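Local coordinates for organophosphorus hydrolase (Pseudomonas pseudoalcaligenes, PDB 4LE6), which probably hydrolyses organophosphate triesters, using a two-zinc centre of the metallo-beta-lactamase type, at residues D52-L57 with G112-V117; L100-T105 with D133-T138. All blocks are in the same frame, centred on the assembly; numbering follows the deposited sequence.

Contact 1: D52-L57 with G112-V117; sequences DGYVDL and GPTLGV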
loop_
_atom_site.group_PDB
_atom_site.type_symbol
_atom_site.label_atom_id
_atom_site.label_comp_id
_atom_site.label_asym_id
_atom_site.label_seq_id
_atom_site.Cartn_x
_atom_site.Cartn_y
_atom_site.Cartn_z
ATOM N N ASP A 52 5.162 4.000 12.765
ATOM C CA ASP A 52 6.149 4.092 13.844
ATOM C C ASP A 52 7.449 3.406 13.527
ATOM O O ASP A 52 8.467 3.667 14.178
ATOM C CB ASP A 52 5.626 3.490 15.159
ATOM C CG ASP A 52 6.419 3.985 16.365
ATOM O OD1 ASP A 52 6.634 5.216 16.475
ATOM O OD2 ASP A 52 6.878 3.153 17.173
ATOM N N GLY A 53 7.404 2.499 12.557
ATOM C CA GLY A 53 8.521 1.637 12.253
ATOM C C GLY A 53 8.083 0.184 12.296
ATOM O O GLY A 53 6.902 -0.120 12.125
ATOM N N TYR A 54 9.019 -0.722 12.550
ATOM C CA TYR A 54 8.698 -2.146 12.575
ATOM C C TYR A 54 9.426 -2.860 13.696
ATOM O O TYR A 54 10.416 -2.364 14.229
ATOM C CB TYR A 54 9.081 -2.821 11.250
ATOM C CG TYR A 54 10.569 -2.739 10.942
ATOM C CD1 TYR A 54 11.461 -3.715 11.391
ATOM C CD2 TYR A 54 11.091 -1.670 10.232
ATOM C CE1 TYR A 54 12.813 -3.626 11.130
ATOM C CE2 TYR A 54 12.458 -1.590 9.950
ATOM C CZ TYR A 54 13.303 -2.568 10.406
ATOM O OH TYR A 54 14.652 -2.489 10.134
ATOM N N VAL A 55 8.915 -4.031 14.045
ATOM C CA VAL A 55 9.607 -4.927 14.950
ATOM C C VAL A 55 9.540 -6.356 14.366
ATOM O O VAL A 55 8.520 -6.755 13.803
ATOM C CB VAL A 55 8.975 -4.866 16.361
ATOM C CG1 VAL A 55 7.494 -5.223 16.313
ATOM C CG2 VAL A 55 9.721 -5.776 17.308
ATOM N N ASP A 56 10.622 -7.116 14.475
ATOM C CA ASP A 56 10.623 -8.500 14.011
ATOM C C ASP A 56 10.065 -9.401 15.118
ATOM O O ASP A 56 10.627 -9.459 16.207
ATOM C CB ASP A 56 12.038 -8.931 13.641
ATOM C CG ASP A 56 12.581 -8.207 12.395
ATOM O OD1 ASP A 56 11.796 -7.771 11.505
ATOM O OD2 ASP A 56 13.819 -8.085 12.305
ATOM N N LEU A 57 8.946 -10.074 14.852
ATOM C CA LEU A 57 8.333 -10.999 15.817
ATOM C C LEU A 57 8.480 -12.455 15.345
ATOM O O LEU A 57 8.133 -12.761 14.208
ATOM C CB LEU A 57 6.850 -10.663 15.993
ATOM C CG LEU A 57 6.529 -9.264 16.533
ATOM C CD1 LEU A 57 5.016 -9.102 16.648
ATOM C CD2 LEU A 57 7.214 -9.002 17.884
ATOM N N GLY A 112 13.742 -0.193 20.768
ATOM C CA GLY A 112 14.885 0.045 19.905
ATOM C C GLY A 112 14.648 0.976 18.723
ATOM O O GLY A 112 13.532 1.445 18.478
ATOM N N PRO A 113 15.704 1.212 17.943
ATOM C CA PRO A 113 15.764 2.246 16.907
ATOM C C PRO A 113 15.002 1.938 15.603
ATOM O O PRO A 113 14.948 2.817 14.758
ATOM C CB PRO A 113 17.272 2.372 16.639
ATOM C CG PRO A 113 17.863 1.023 17.033
ATOM C CD PRO A 113 16.826 0.266 17.839
ATOM N N THR A 114 14.412 0.756 15.444
ATOM C CA THR A 114 13.567 0.491 14.266
ATOM C C THR A 114 12.138 1.004 14.479
ATOM O O THR A 114 11.293 0.906 13.593
ATOM C CB THR A 114 13.524 -1.022 13.900
ATOM O OG1 THR A 114 12.858 -1.759 14.932
ATOM C CG2 THR A 114 14.918 -1.539 13.695
ATOM N N LEU A 115 11.884 1.578 15.649
ATOM C CA LEU A 115 10.584 2.138 15.980
ATOM C C LEU A 115 10.770 3.566 16.500
ATOM O O LEU A 115 11.899 4.044 16.578
ATOM C CB LEU A 115 9.921 1.269 17.029
ATOM C CG LEU A 115 9.328 -0.024 16.483
ATOM C CD1 LEU A 115 9.010 -0.945 17.624
ATOM C CD2 LEU A 115 8.071 0.265 15.662
ATOM N N GLY A 116 9.673 4.243 16.828
ATOM C CA GLY A 116 9.732 5.592 17.393
ATOM C C GLY A 116 9.577 6.751 16.406
ATOM O O GLY A 116 9.954 7.880 16.716
ATOM N N VAL A 117 8.989 6.488 15.237
ATOM C CA VAL A 117 8.948 7.476 14.152
ATOM C C VAL A 117 7.591 8.166 13.988
ATOM O O VAL A 117 7.441 9.038 13.137
ATOM C CB VAL A 117 9.369 6.813 12.789
ATOM C CG1 VAL A 117 9.805 7.856 11.774
ATOM C CG2 VAL A 117 10.524 5.835 13.010
#
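The D52 carboxylate reaches the G116 backbone, and T114 bonds Y54, tying strand 45-57 to the loop that leads into helix 118-124. Outward from CB, the D52 side chain first passes the L115 methyl CD2, and with CG anti to the backbone N (chi1 -161°) the carboxylate is carried across to the backbone of G116 and V117. OD2 accepts G116 N at 3.0 Å, a donor that sits well above the carboxylate plane, and also takes A107 N. OD1 receives V118 N, at the start of the helix. The D52 carbonyl O joins in as well, accepting V117 N at 3.1 Å, so main chain and side chain of one aspartate hold the same bend.

Further along, Y54 N donates to T114 O at 3.0 Å. The return bond is shorter: T114 OG1 donates a hydrogen bond to Y54 O at 2.6 Å, nearly along the C=O axis. The same threonine packs on Y54, its CB over a ring face 3.9 Å from the centroid, a CH-pi contact, while CG2 lies near OH. L115 lays CD2 3.4 Å from G53 C and CD1 4.1 Å from V55 CB; its side chain is also close to that of the zinc ligand D143. G53 has phi 125° and psi -155°, angles suited to glycine, and with no CB on G53, T114 O can come to 3.2 Å from G53 CA.

Across the dimer, R321 of the second subunit packs on Y54 and pairs with D56. The polar gripping is concentrated on backbone N-H groups of an irregular loop that are bonded by D52, and a buried carboxylate with several N-H partners would probably remain ionised, its charge spread over those donors.

Contact 2: L100-T105 with D133-T138; sequences LVLIDT and DTVLLT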
loop_
_atom_site.group_PDB
_atom_site.type_symbol
_atom_site.label_atom_id
_atom_site.label_comp_id
_atom_site.label_asym_id
_atom_site.label_seq_id
_atom_site.Cartn_x
_atom_site.Cartn_y
_atom_site.Cartn_z
ATOM N N LEU A 100 -8.455 17.505 17.029
ATOM C CA LEU A 100 -7.361 16.759 16.424
ATOM C C LEU A 100 -7.014 15.643 17.397
ATOM O O LEU A 100 -6.564 15.894 18.519
ATOM C CB LEU A 100 -6.150 17.645 16.134
ATOM C CG LEU A 100 -5.016 16.947 15.373
ATOM C CD1 LEU A 100 -5.421 16.564 13.936
ATOM C CD2 LEU A 100 -3.795 17.828 15.350
ATOM N N VAL A 101 -7.251 14.410 16.962
ATOM C CA VAL A 101 -7.202 13.259 17.848
ATOM C C VAL A 101 -6.157 12.271 17.378
ATOM O O VAL A 101 -6.183 11.823 16.233
ATOM C CB VAL A 101 -8.577 12.529 17.889
ATOM C CG1 VAL A 101 -8.533 11.352 18.859
ATOM C CG2 VAL A 101 -9.680 13.490 18.283
ATOM N N LEU A 102 -5.260 11.892 18.276
ATOM C CA LEU A 102 -4.260 10.890 17.950
ATOM C C LEU A 102 -4.620 9.578 18.660
ATOM O O LEU A 102 -4.847 9.579 19.867
ATOM C CB LEU A 102 -2.879 11.397 18.380
ATOM C CG LEU A 102 -1.728 10.416 18.193
ATOM C CD1 LEU A 102 -1.556 10.071 16.714
ATOM C CD2 LEU A 102 -0.441 10.997 18.785
ATOM N N ILE A 103 -4.690 8.473 17.921
ATOM C CA ILE A 103 -4.921 7.157 18.507
ATOM C C ILE A 103 -3.619 6.352 18.457
ATOM O O ILE A 103 -3.107 6.061 17.364
ATOM C CB ILE A 103 -6.023 6.382 17.763
ATOM C CG1 ILE A 103 -7.295 7.230 17.644
ATOM C CG2 ILE A 103 -6.348 5.097 18.495
ATOM C CD1 ILE A 103 -7.388 8.066 16.381
ATOM N N ASP A 104 -3.128 6.010 19.651
ATOM C CA ASP A 104 -1.843 5.362 19.899
ATOM C C ASP A 104 -0.689 6.255 19.479
ATOM O O ASP A 104 -0.901 7.257 18.804
ATOM C CB ASP A 104 -1.795 3.970 19.285
ATOM C CG ASP A 104 -2.725 3.005 19.998
ATOM O OD1 ASP A 104 -3.134 3.332 21.135
ATOM O OD2 ASP A 104 -3.033 1.920 19.449
ATOM N N THR A 105 0.516 5.924 19.928
ATOM C CA THR A 105 1.639 6.843 19.815
ATOM C C THR A 105 2.934 6.167 19.436
ATOM O O THR A 105 3.998 6.797 19.442
ATOM C CB THR A 105 1.894 7.588 21.145
ATOM O OG1 THR A 105 2.393 6.675 22.136
ATOM C CG2 THR A 105 0.635 8.238 21.626
ATOM N N ASP A 133 -5.077 17.700 20.630
ATOM C CA ASP A 133 -5.841 18.038 21.837
ATOM C C ASP A 133 -6.342 16.797 22.582
ATOM O O ASP A 133 -6.726 16.872 23.746
ATOM C CB ASP A 133 -7.023 18.971 21.511
ATOM C CG ASP A 133 -8.094 18.285 20.672
ATOM O OD1 ASP A 133 -8.865 17.473 21.220
ATOM O OD2 ASP A 133 -8.173 18.556 19.459
ATOM N N THR A 134 -6.317 15.649 21.920
ATOM C CA THR A 134 -6.728 14.397 22.536
ATOM C C THR A 134 -5.836 13.258 22.049
ATOM O O THR A 134 -5.540 13.173 20.856
ATOM C CB THR A 134 -8.164 14.012 22.156
ATOM O OG1 THR A 134 -9.053 15.099 22.424
ATOM C CG2 THR A 134 -8.619 12.797 22.952
ATOM N N VAL A 135 -5.412 12.402 22.978
ATOM C CA VAL A 135 -4.746 11.147 22.638
ATOM C C VAL A 135 -5.587 9.999 23.201
ATOM O O VAL A 135 -5.890 9.994 24.391
ATOM C CB VAL A 135 -3.321 11.069 23.215
ATOM C CG1 VAL A 135 -2.695 9.700 22.924
ATOM C CG2 VAL A 135 -2.438 12.176 22.629
ATOM N N LEU A 136 -5.992 9.056 22.347
ATOM C CA LEU A 136 -6.729 7.872 22.787
ATOM C C LEU A 136 -5.805 6.670 22.690
ATOM O O LEU A 136 -5.237 6.412 21.634
ATOM C CB LEU A 136 -7.957 7.618 21.902
ATOM C CG LEU A 136 -8.853 8.820 21.606
ATOM C CD1 LEU A 136 -9.888 8.463 20.549
ATOM C CD2 LEU A 136 -9.510 9.303 22.877
ATOM N N LEU A 137 -5.654 5.920 23.774
ATOM C CA LEU A 137 -4.828 4.717 23.732
ATOM C C LEU A 137 -5.716 3.492 23.614
ATOM O O LEU A 137 -6.644 3.336 24.420
ATOM C CB LEU A 137 -4.008 4.603 25.015
ATOM C CG LEU A 137 -2.954 5.687 25.242
ATOM C CD1 LEU A 137 -2.262 5.417 26.568
ATOM C CD2 LEU A 137 -1.964 5.711 24.100
ATOM N N THR A 138 -5.441 2.607 22.645
ATOM C CA THR A 138 -6.214 1.364 22.554
ATOM C C THR A 138 -5.892 0.486 23.763
ATOM O O THR A 138 -6.767 -0.184 24.289
ATOM C CB THR A 138 -5.960 0.586 21.249
ATOM O OG1 THR A 138 -4.561 0.305 21.111
ATOM C CG2 THR A 138 -6.416 1.417 20.083
#
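V101 beside T134, L102 beside V135 and I103 beside L136 form the parallel pairing of a beta-alpha-beta crossover: strand 100-103, helix 118-124, strand 134-136, in one of the two sheets of the metallo-beta-lactamase alpha-beta/beta-alpha sandwich. The strand axes run 4.6 Å apart at 25°.

Backbone hydrogen bonds alternate between the strands. L102 N gives to T134 O, L102 O takes L136 N at 2.8 Å, and L136 O then takes D104 N. At the start of the pairing L100 O accepts D133 N, plus a weak bond from T134 N.

Apolar contacts divide over the two faces. On the face of V101, I103 and L136, the leucine methyl CD1 reaches V101 CG1 at 3.6 Å and I103 CG1 at 4.1 Å; I103 and L136 lie side by side, and Y233 and F235 of the other sheet pack against both. This is the interior of the sandwich. On the opposite face, L102 CB approaches V135 CG2, and T105 CG2 comes to 3.9 Å from V135 CG1.

Carboxylates close both ends. With D133 CG placed between its backbone N and carbonyl carbon (chi1 67°), OD2 turns back to accept L100 N at 2.7 Å, while OD1 takes T134 OG1 and N99 ND2. At the other end D104 grips T138 with both oxygens: OD1 accepts T138 N at 2.9 Å on its syn side. OD2 is shared with ND1 of H144, a zinc ligand, which makes D104 a second-shell residue, consistent with a part in orienting this imidazole. T138 is followed directly by the zinc ligand H139. The hydroxyl of T138 completes the grip, its OG1 donating to the syn lone pair of D104 OD2 at 2.8 Å.

Contact 2 is buried, on two interior strands of the six-stranded sheet, whereas contact 1 is partly buried and reaches the dimer interface. Both involve that sheet: 100-105 and 133-138 contain its neighbouring strands 100-103 and 134-136, while 52-57 belongs to strand 45-57 and is met by a loop. Their segments alternate along the chain, and 112-117 lies on the crossover that contact 2 closes. Regular parallel pairing and aliphatic packing dominate contact 2; contact 1 relies on an aspartate, a threonine hydroxyl and a loop with a type I turn and two glycines. Carboxylates accept main-chain N-H groups in both, D52 in contact 1 and D104 and D133 in contact 2, and D104 also bonds a zinc ligand.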